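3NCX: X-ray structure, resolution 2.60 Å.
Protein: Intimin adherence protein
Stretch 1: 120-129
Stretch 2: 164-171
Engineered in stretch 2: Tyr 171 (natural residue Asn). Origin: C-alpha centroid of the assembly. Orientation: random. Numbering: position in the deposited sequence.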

# COMPACT_ATOMS: atom_id res chain seq x y z
N THR A 120 2.44 -15.67 8.34
CA THR A 120 1.18 -16.40 8.18
C THR A 120 0.35 -15.85 7.04
O THR A 120 0.71 -14.84 6.43
N GLN A 121 -0.76 -16.51 6.75
CA GLN A 121 -1.67 -16.06 5.69
C GLN A 121 -2.34 -14.75 6.08
O GLN A 121 -2.70 -13.95 5.22
N THR A 122 -2.51 -14.54 7.38
CA THR A 122 -3.15 -13.33 7.89
C THR A 122 -2.31 -12.09 7.57
O THR A 122 -2.85 -11.03 7.27
N VAL A 123 -0.99 -12.24 7.63
CA VAL A 123 -0.10 -11.13 7.30
C VAL A 123 -0.46 -10.57 5.93
O VAL A 123 -0.40 -9.36 5.70
N LEU A 124 -0.83 -11.46 5.02
CA LEU A 124 -1.16 -11.07 3.65
C LEU A 124 -2.64 -10.75 3.47
O LEU A 124 -2.99 -9.77 2.80
N SER A 125 -3.51 -11.56 4.06
CA SER A 125 -4.95 -11.37 3.93
C SER A 125 -5.40 -10.08 4.62
O SER A 125 -6.36 -9.44 4.19
N ASP A 126 -4.69 -9.71 5.68
CA ASP A 126 -4.99 -8.47 6.40
C ASP A 126 -4.76 -7.26 5.50
O ASP A 126 -5.44 -6.25 5.63
N ILE A 127 -3.79 -7.38 4.60
CA ILE A 127 -3.50 -6.30 3.67
C ILE A 127 -4.60 -6.16 2.62
O ILE A 127 -4.93 -5.05 2.20
N TYR A 128 -5.18 -7.29 2.22
CA TYR A 128 -6.30 -7.26 1.29
C TYR A 128 -7.50 -6.58 1.93
O TYR A 128 -8.21 -5.81 1.28
N ASP A 129 -7.73 -6.86 3.21
CA ASP A 129 -8.83 -6.25 3.94
C ASP A 129 -8.65 -4.75 4.05
O ASP A 129 -9.62 -3.99 4.05
N THR A 164 0.32 -20.90 0.03
CA THR A 164 0.40 -19.60 -0.63
C THR A 164 -0.90 -18.83 -0.50
O THR A 164 -1.95 -19.39 -0.19
N TYR A 165 -0.83 -17.52 -0.74
CA TYR A 165 -2.00 -16.66 -0.71
C TYR A 165 -1.91 -15.63 -1.84
O TYR A 165 -0.86 -15.03 -2.06
N ASN A 166 -3.02 -15.43 -2.55
CA ASN A 166 -3.05 -14.52 -3.68
C ASN A 166 -3.55 -13.13 -3.29
O ASN A 166 -4.66 -12.98 -2.78
N LEU A 167 -2.72 -12.11 -3.52
CA LEU A 167 -3.03 -10.75 -3.10
C LEU A 167 -4.12 -10.08 -3.94
O LEU A 167 -4.51 -8.94 -3.67
N ILE A 168 -4.59 -10.77 -4.97
CA ILE A 168 -5.68 -10.26 -5.79
C ILE A 168 -6.94 -11.11 -5.63
O ILE A 168 -8.04 -10.57 -5.53
N THR A 169 -6.76 -12.42 -5.61
CA THR A 169 -7.89 -13.35 -5.63
C THR A 169 -8.25 -13.90 -4.25
O THR A 169 -9.27 -14.57 -4.10
N GLN A 170 -7.42 -13.60 -3.25
CA GLN A 170 -7.63 -14.11 -1.89
C GLN A 170 -7.51 -15.63 -1.83
O GLN A 170 -7.77 -16.24 -0.80
N TYR A 171 -7.11 -16.23 -2.95
CA TYR A 171 -7.05 -17.68 -3.07
C TYR A 171 -5.93 -18.29 -2.23
O TYR A 171 -4.75 -18.06 -2.49

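The helix of stretch 1 runs nearly parallel to the strand that enters stretch 2 and ends at Asn 166, with 5° between their directions and 8.8 Å between their axes at closest approach. No direct hydrogen bond joins the two stretches. Side-chain packing and one bridging water hold the contact, which buries 470 Å² in all.

Apolar packing forms the interior. Leu 124, Ile 127 and Tyr 128 point toward stretch 2 from the helix. Tyr 165 points toward the helix from the strand. Its chi1 is t, at 178°, and its chi2 of 79° sets the turn of the ring. The ring lies along the helix and meets residues from successive turns. Leu 124 CB lies 3.5 Å from Tyr 165 CD2, and Gln 121 CG lies 3.8 Å from Tyr 165 CD1. At the far end of the ring, Tyr 165 OH is 3.5 Å from Ser 125 CA and 3.7 Å from Tyr 128 CB. These are van der Waals contacts with carbon.

Leu 124 and Leu 167 share the same rotamer, chi1 m and chi2 t. The CA-to-CB bond of Leu 167 points sideways, but the end of its side chain comes nearer to the helix. Leu 167 CD2 thus reaches 3.9 Å from Leu 124 CD2. Ile 127 is buried too, yet its side chain stays 5.1 Å from stretch 2 and makes no close contact.

Aromatic contacts centre on Tyr 128, with chi1 t and chi2 96°. Its ring extends over the turn that follows the strand. Gln 170, with chi1 m and chi2 t, points toward stretch 1 and lays CG and CD over one face. Gln 170 CG is 3.6 Å from the centroid of the Tyr 128 ring and 10° off the normal, a CH-pi contact. Near the ring plane, the carbonyl Leu 167 O meets the edge at 3.8 Å from Tyr 128 CD1. Ile 168 contributes its backbone here: Ile 168 O is 3.7 Å from Tyr 128 CE1, while its CA-to-CB bond points away.

Polar atoms are fewer. Tyr 128 OH and Gln 170 NE2 are 2.9 Å apart, but the angle is poor and they are not hydrogen-bonded. Water 1 makes the polar link between the stretches. It donates to Gln 121 OE1 at 2.7 Å and to Thr 164 O at 3.1 Å. The extended t, t side chain of Gln 121 carries its amide out to this water, while its CG remains against Tyr 165.

Asn 166 points away from the helix and braces the turn within stretch 2. Its OD1 accepts from Ile 168 N at 2.9 Å and, weakly, from Thr 169 N at 3.3 Å. Thr 169 OG1 in turn accepts from Tyr 171 N at 3.3 Å. Tyr 171 is an engineered residue, Asn in the natural sequence. Its CA-to-CB bond points away, and the residue takes no part in the contact.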

# COMPACT_ATOMS: atom_id res chain seq x y z
CB THR A 120 0.33 -16.37 9.47
OG1 THR A 120 0.16 -15.02 9.90
CG2 THR A 120 1.00 -17.17 10.58
CB GLN A 121 -2.72 -17.13 5.41
CG GLN A 121 -3.81 -16.68 4.46
CD GLN A 121 -4.82 -17.77 4.16
OE1 GLN A 121 -4.45 -18.89 3.81
NE2 GLN A 121 -6.10 -17.45 4.29
CB THR A 122 -3.39 -13.42 9.40
OG1 THR A 122 -4.29 -14.50 9.68
CG2 THR A 122 -3.99 -12.13 9.93
CB VAL A 123 1.37 -11.56 7.31
CG1 VAL A 123 2.27 -10.38 6.98
CG2 VAL A 123 1.74 -12.15 8.67
CB LEU A 124 -0.75 -12.17 2.67
CG LEU A 124 0.75 -12.45 2.55
CD1 LEU A 124 1.01 -13.71 1.74
CD2 LEU A 124 1.47 -11.26 1.92
CB SER A 125 -5.72 -12.57 4.49
OG SER A 125 -5.45 -12.74 5.87
CB ASP A 126 -4.13 -8.36 7.66
CG ASP A 126 -4.77 -9.04 8.85
OD1 ASP A 126 -5.69 -9.85 8.65
OD2 ASP A 126 -4.34 -8.77 9.99
CB ILE A 127 -2.13 -6.49 3.00
CG1 ILE A 127 -1.03 -6.09 3.99
CG2 ILE A 127 -2.03 -5.67 1.73
CD1 ILE A 127 0.35 -6.08 3.40
CB TYR A 128 -6.67 -8.67 0.84
CG TYR A 128 -7.84 -8.70 -0.13
CD1 TYR A 128 -7.63 -8.74 -1.50
CD2 TYR A 128 -9.14 -8.65 0.34
CE1 TYR A 128 -8.69 -8.75 -2.38
CE2 TYR A 128 -10.21 -8.66 -0.53
CZ TYR A 128 -9.98 -8.71 -1.89
OH TYR A 128 -11.05 -8.72 -2.76
CB ASP A 129 -8.97 -6.86 5.34
CG ASP A 129 -9.48 -8.29 5.31
OD1 ASP A 129 -10.10 -8.69 4.30
OD2 ASP A 129 -9.27 -9.01 6.31
CB THR A 164 0.73 -19.74 -2.13
OG1 THR A 164 -0.29 -20.51 -2.78
CG2 THR A 164 2.08 -20.42 -2.32
CB TYR A 165 -2.13 -15.95 0.64
CG TYR A 165 -3.30 -15.01 0.73
CD1 TYR A 165 -4.59 -15.49 0.93
CD2 TYR A 165 -3.13 -13.63 0.60
CE1 TYR A 165 -5.67 -14.63 1.01
CE2 TYR A 165 -4.20 -12.77 0.68
CZ TYR A 165 -5.47 -13.27 0.89
OH TYR A 165 -6.55 -12.41 0.97
CB ASN A 166 -3.90 -15.10 -4.81
CG ASN A 166 -3.70 -14.38 -6.13
OD1 ASN A 166 -3.61 -13.16 -6.18
ND2 ASN A 166 -3.61 -15.15 -7.20
CB LEU A 167 -1.76 -9.89 -3.10
CG LEU A 167 -0.71 -10.30 -2.07
CD1 LEU A 167 0.58 -9.51 -2.28
CD2 LEU A 167 -1.24 -10.09 -0.66
CB ILE A 168 -5.30 -10.24 -7.29
CG1 ILE A 168 -4.21 -9.20 -7.55
CG2 ILE A 168 -6.53 -9.94 -8.13
CD1 ILE A 168 -3.78 -9.14 -9.00
CB THR A 169 -7.63 -14.53 -6.58
OG1 THR A 169 -6.57 -15.33 -6.05
CG2 THR A 169 -7.24 -14.02 -7.96
CB GLN A 170 -9.01 -13.70 -1.35
CG GLN A 170 -9.32 -12.22 -1.44
CD GLN A 170 -10.72 -11.90 -0.96
OE1 GLN A 170 -11.05 -12.09 0.22
NE2 GLN A 170 -11.57 -11.42 -1.86
CB TYR A 171 -6.90 -18.09 -4.54
CG TYR A 171 -6.92 -19.58 -4.78
CD1 TYR A 171 -8.04 -20.34 -4.48
CD2 TYR A 171 -5.82 -20.23 -5.33
CE1 TYR A 171 -8.06 -21.70 -4.71
CE2 TYR A 171 -5.83 -21.59 -5.56
CZ TYR A 171 -6.96 -22.32 -5.25
OH TYR A 171 -6.98 -23.68 -5.47
O HOH W 1 -2.56 -20.38 2.63